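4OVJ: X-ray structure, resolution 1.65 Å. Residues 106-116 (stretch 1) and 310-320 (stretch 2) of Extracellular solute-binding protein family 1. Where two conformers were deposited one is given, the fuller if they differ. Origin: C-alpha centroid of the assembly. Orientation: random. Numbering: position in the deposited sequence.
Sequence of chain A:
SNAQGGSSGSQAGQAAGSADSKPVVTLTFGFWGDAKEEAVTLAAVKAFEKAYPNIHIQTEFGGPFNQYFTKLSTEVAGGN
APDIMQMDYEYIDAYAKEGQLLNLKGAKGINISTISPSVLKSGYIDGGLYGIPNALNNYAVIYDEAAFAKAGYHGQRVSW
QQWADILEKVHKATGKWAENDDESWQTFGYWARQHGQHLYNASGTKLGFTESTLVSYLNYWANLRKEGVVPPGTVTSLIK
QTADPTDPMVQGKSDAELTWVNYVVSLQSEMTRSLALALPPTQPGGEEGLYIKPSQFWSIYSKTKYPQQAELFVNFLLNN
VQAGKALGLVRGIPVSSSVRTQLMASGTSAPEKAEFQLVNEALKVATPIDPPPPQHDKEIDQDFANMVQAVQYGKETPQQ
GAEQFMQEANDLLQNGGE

Stretch 1, residues 106-116: GAKGINISTIS
Stretch 2 310-320: AELFVNFLLNN

Stretch 2 is helical from Ala-310 to Asn-319, in a helix that begins earlier in the chain. Its phi/psi values lie near -62/-43 through Leu-317, and i to i-4 bonds run from Val-314 N to Ala-310 O (2.9 Å) through Asn-320 N to Phe-316 O (2.9 Å). Stretch 1 has no regular helix or strand. It makes a type I turn from Ala-107 to Ile-110, extends through Ile-110 (-111/121) and Asn-111 (-88/103), and makes a second type I turn from Ile-112 to Ile-115, closed by Ile-115 N to Ile-112 O at 3.1 Å. The two segments advance in the same sense: the CA of Gly-109 lies 5.4 Å from that of Glu-311, and the CA of Ile-110 lies 4.9 Å from that of Asn-315. Together they bury 463 Å².

Ala-310 is out of reach, so the contact begins at Glu-311, whose CB points toward stretch 1. With chi1 m (-68°), chi2 t (173°) and chi3 23°, its carboxylate reaches the first turn, where OE1 accepts from Gly-109 N at 2.9 Å with an N-H...O angle of 150°. The turn's backbone thus supplies the donor. Water 1 extends the link, accepting from Lys-108 N at 2.9 Å and donating to Glu-311 OE2 at 3.1 Å. Ala-107 CB packs 3.7 Å from Glu-311 CD. Gly-109 has no side chain, and an ideal CB there would lie 3.0 Å from Glu-311 OE1, a clash.

Leu-312 points away and Phe-313 is out of reach. Val-314, chi1 t, lies sideways and offers CG1 to Ile-110 CD1 at 4.2 Å. Ile-110 (m, t) is buried and also sets CG1 3.8 Å from Glu-311 O.

One helical turn beyond Glu-311, Asn-315 points toward stretch 1 with chi1 t (-172°) and chi2 63°. Its OD1 accepts from Asn-111 N at 2.8 Å and 174°, an almost linear bond, while its CB lies 3.3 Å from Gly-109 O. The same OD1 accepts from Asn-319 ND2 at 3.0 Å and 153°, tying the two amides together along the helix.

Phe-316 and Leu-317 make no contact. Leu-318 (m, t) points toward stretch 1 and places CD1 3.9 Å from Ile-110 CG2 and 4.4 Å from Ile-115 CD1, so a single methyl meets both isoleucines. Ile-115 is likewise m, t.

Asn-319, at -120/-12, ends the helix with chi1 m (-74°) and chi2 -49°. Its amide engages stretch 1 through both ends: ND2 donates to Asn-111 O at 2.9 Å and 150°, and OD1 accepts from Thr-114 OG1 at 2.7 Å, with Thr-114 in rotamer p. Asn-111 therefore has its N bonded to Asn-315 and its O to Asn-319. Its own side chain (t, chi2 12°) turns to the second bend, where OD1 accepts from Ser-113 N at 3.0 Å and Ser-113 OG at 2.6 Å. Asn-320 leaves helical phi/psi (-84/133) and does not touch stretch 1.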

# COMPACT_ATOMS: atom_id res chain seq x y z
N GLY A 106 1.47 10.02 -22.18
CA GLY A 106 1.03 11.18 -22.95
C GLY A 106 -0.36 11.06 -23.57
O GLY A 106 -0.69 11.84 -24.47
N ALA A 107 -1.17 10.12 -23.09
CA ALA A 107 -2.51 9.91 -23.62
C ALA A 107 -3.29 11.20 -23.52
O ALA A 107 -3.35 11.80 -22.45
CB ALA A 107 -3.24 8.81 -22.85
N LYS A 108 -3.88 11.64 -24.62
CA LYS A 108 -4.59 12.91 -24.64
C LYS A 108 -5.79 12.95 -23.68
O LYS A 108 -6.10 13.99 -23.10
CB LYS A 108 -5.05 13.23 -26.08
CG LYS A 108 -6.10 14.34 -26.21
CD LYS A 108 -5.64 15.65 -25.58
CE LYS A 108 -6.75 16.41 -24.87
NZ LYS A 108 -6.21 17.23 -23.74
N GLY A 109 -6.48 11.83 -23.52
CA GLY A 109 -7.71 11.80 -22.74
C GLY A 109 -7.60 11.50 -21.26
O GLY A 109 -8.61 11.50 -20.56
N ILE A 110 -6.40 11.24 -20.77
CA ILE A 110 -6.22 10.91 -19.35
C ILE A 110 -5.48 12.04 -18.64
O ILE A 110 -4.36 12.41 -19.00
CB ILE A 110 -5.47 9.57 -19.14
CG1 ILE A 110 -6.16 8.44 -19.92
CG2 ILE A 110 -5.47 9.21 -17.66
CD1 ILE A 110 -5.46 7.10 -19.83
N ASN A 111 -6.13 12.60 -17.63
CA ASN A 111 -5.54 13.67 -16.85
C ASN A 111 -4.72 13.05 -15.72
O ASN A 111 -5.27 12.60 -14.73
CB ASN A 111 -6.63 14.59 -16.30
CG ASN A 111 -6.08 15.70 -15.44
OD1 ASN A 111 -4.87 15.93 -15.41
ND2 ASN A 111 -6.96 16.38 -14.71
N ILE A 112 -3.40 13.04 -15.89
CA ILE A 112 -2.51 12.50 -14.87
C ILE A 112 -1.89 13.59 -14.01
O ILE A 112 -1.06 13.28 -13.16
CB ILE A 112 -1.41 11.61 -15.48
CG1 ILE A 112 -0.54 12.42 -16.47
CG2 ILE A 112 -2.06 10.38 -16.08
CD1 ILE A 112 0.79 11.79 -16.79
N SER A 113 -2.32 14.83 -14.18
CA SER A 113 -1.83 15.96 -13.37
C SER A 113 -2.26 15.84 -11.90
O SER A 113 -1.68 16.49 -11.03
CB SER A 113 -2.30 17.30 -13.96
OG SER A 113 -3.68 17.53 -13.71
N THR A 114 -3.25 14.99 -11.66
CA THR A 114 -3.82 14.74 -10.34
C THR A 114 -3.14 13.58 -9.62
O THR A 114 -3.51 13.25 -8.49
CB THR A 114 -5.31 14.38 -10.49
OG1 THR A 114 -5.44 13.30 -11.43
CG2 THR A 114 -6.13 15.59 -10.96
N ILE A 115 -2.16 12.96 -10.27
CA ILE A 115 -1.51 11.76 -9.75
C ILE A 115 -0.03 12.08 -9.56
O ILE A 115 0.56 12.76 -10.39
CB ILE A 115 -1.69 10.58 -10.74
CG1 ILE A 115 -3.18 10.32 -10.94
CG2 ILE A 115 -0.97 9.34 -10.24
CD1 ILE A 115 -3.52 9.24 -11.94
N SER A 116 0.56 11.61 -8.47
CA SER A 116 1.96 11.87 -8.20
C SER A 116 2.86 11.12 -9.16
O SER A 116 2.58 9.97 -9.51
CB SER A 116 2.32 11.49 -6.77
OG SER A 116 2.15 12.60 -5.93
N ALA A 310 -11.81 4.46 -24.53
CA ALA A 310 -11.19 3.71 -23.42
C ALA A 310 -10.47 4.67 -22.47
O ALA A 310 -10.60 4.56 -21.25
CB ALA A 310 -10.24 2.65 -23.95
N GLU A 311 -9.73 5.62 -23.05
CA GLU A 311 -9.05 6.64 -22.26
C GLU A 311 -10.06 7.48 -21.47
O GLU A 311 -9.85 7.78 -20.31
CB GLU A 311 -8.20 7.56 -23.14
CG GLU A 311 -6.98 6.95 -23.80
CD GLU A 311 -6.31 7.92 -24.78
OE1 GLU A 311 -6.48 9.16 -24.67
OE2 GLU A 311 -5.59 7.45 -25.68
N LEU A 312 -11.15 7.86 -22.12
CA LEU A 312 -12.20 8.64 -21.47
C LEU A 312 -12.80 7.87 -20.27
O LEU A 312 -13.06 8.45 -19.22
CB LEU A 312 -13.26 9.00 -22.50
CG LEU A 312 -14.36 9.97 -22.11
CD1 LEU A 312 -15.09 10.45 -23.36
CD2 LEU A 312 -15.28 9.25 -21.15
N PHE A 313 -12.99 6.56 -20.43
CA PHE A 313 -13.51 5.73 -19.35
C PHE A 313 -12.51 5.64 -18.18
O PHE A 313 -12.87 5.82 -17.03
CB PHE A 313 -13.87 4.34 -19.87
CG PHE A 313 -14.41 3.42 -18.82
CD1 PHE A 313 -15.61 3.71 -18.17
CD2 PHE A 313 -13.74 2.28 -18.48
CE1 PHE A 313 -16.11 2.85 -17.20
CE2 PHE A 313 -14.23 1.42 -17.51
CZ PHE A 313 -15.42 1.70 -16.88
N VAL A 314 -11.26 5.36 -18.49
CA VAL A 314 -10.23 5.30 -17.46
C VAL A 314 -10.11 6.65 -16.75
O VAL A 314 -10.02 6.70 -15.52
CB VAL A 314 -8.89 4.81 -18.04
CG1 VAL A 314 -7.76 4.99 -17.04
CG2 VAL A 314 -9.01 3.34 -18.42
N ASN A 315 -10.14 7.73 -17.51
CA ASN A 315 -10.06 9.04 -16.91
C ASN A 315 -11.21 9.33 -15.96
O ASN A 315 -11.00 9.94 -14.91
CB ASN A 315 -10.03 10.13 -17.97
CG ASN A 315 -9.74 11.47 -17.37
OD1 ASN A 315 -8.67 11.69 -16.79
ND2 ASN A 315 -10.71 12.38 -17.45
N PHE A 316 -12.41 8.88 -16.34
CA PHE A 316 -13.60 9.00 -15.50
C PHE A 316 -13.41 8.25 -14.17
O PHE A 316 -13.65 8.80 -13.09
CB PHE A 316 -14.83 8.46 -16.24
CG PHE A 316 -16.10 8.55 -15.44
CD1 PHE A 316 -16.89 9.70 -15.50
CD2 PHE A 316 -16.54 7.48 -14.66
CE1 PHE A 316 -18.07 9.78 -14.79
CE2 PHE A 316 -17.72 7.56 -13.94
CZ PHE A 316 -18.48 8.72 -14.01
N LEU A 317 -12.95 7.01 -14.24
CA LEU A 317 -12.71 6.23 -13.04
C LEU A 317 -11.68 6.88 -12.13
O LEU A 317 -11.82 6.85 -10.92
CB LEU A 317 -12.26 4.81 -13.37
CG LEU A 317 -13.28 3.94 -14.10
CD1 LEU A 317 -12.64 2.61 -14.44
CD2 LEU A 317 -14.56 3.79 -13.29
N LEU A 318 -10.66 7.48 -12.73
CA LEU A 318 -9.60 8.12 -11.97
C LEU A 318 -10.00 9.44 -11.36
O LEU A 318 -9.65 9.71 -10.22
CB LEU A 318 -8.36 8.34 -12.84
CG LEU A 318 -7.62 7.08 -13.32
CD1 LEU A 318 -6.65 7.47 -14.43
CD2 LEU A 318 -6.88 6.41 -12.18
N ASN A 319 -10.70 10.27 -12.13
CA ASN A 319 -10.81 11.71 -11.81
C ASN A 319 -12.21 12.24 -11.59
O ASN A 319 -12.37 13.38 -11.14
CB ASN A 319 -10.14 12.53 -12.90
CG ASN A 319 -8.63 12.46 -12.83
OD1 ASN A 319 -8.04 12.65 -11.76
ND2 ASN A 319 -7.99 12.18 -13.95
N ASN A 320 -13.23 11.47 -11.92
CA ASN A 320 -14.58 11.98 -11.79
C ASN A 320 -15.10 11.80 -10.38
O ASN A 320 -14.93 10.74 -9.79
CB ASN A 320 -15.51 11.30 -12.80
CG ASN A 320 -16.90 11.88 -12.76
OD1 ASN A 320 -17.71 11.47 -11.95
ND2 ASN A 320 -17.18 12.83 -13.64
O HOH W 1 -3.95 9.79 -26.85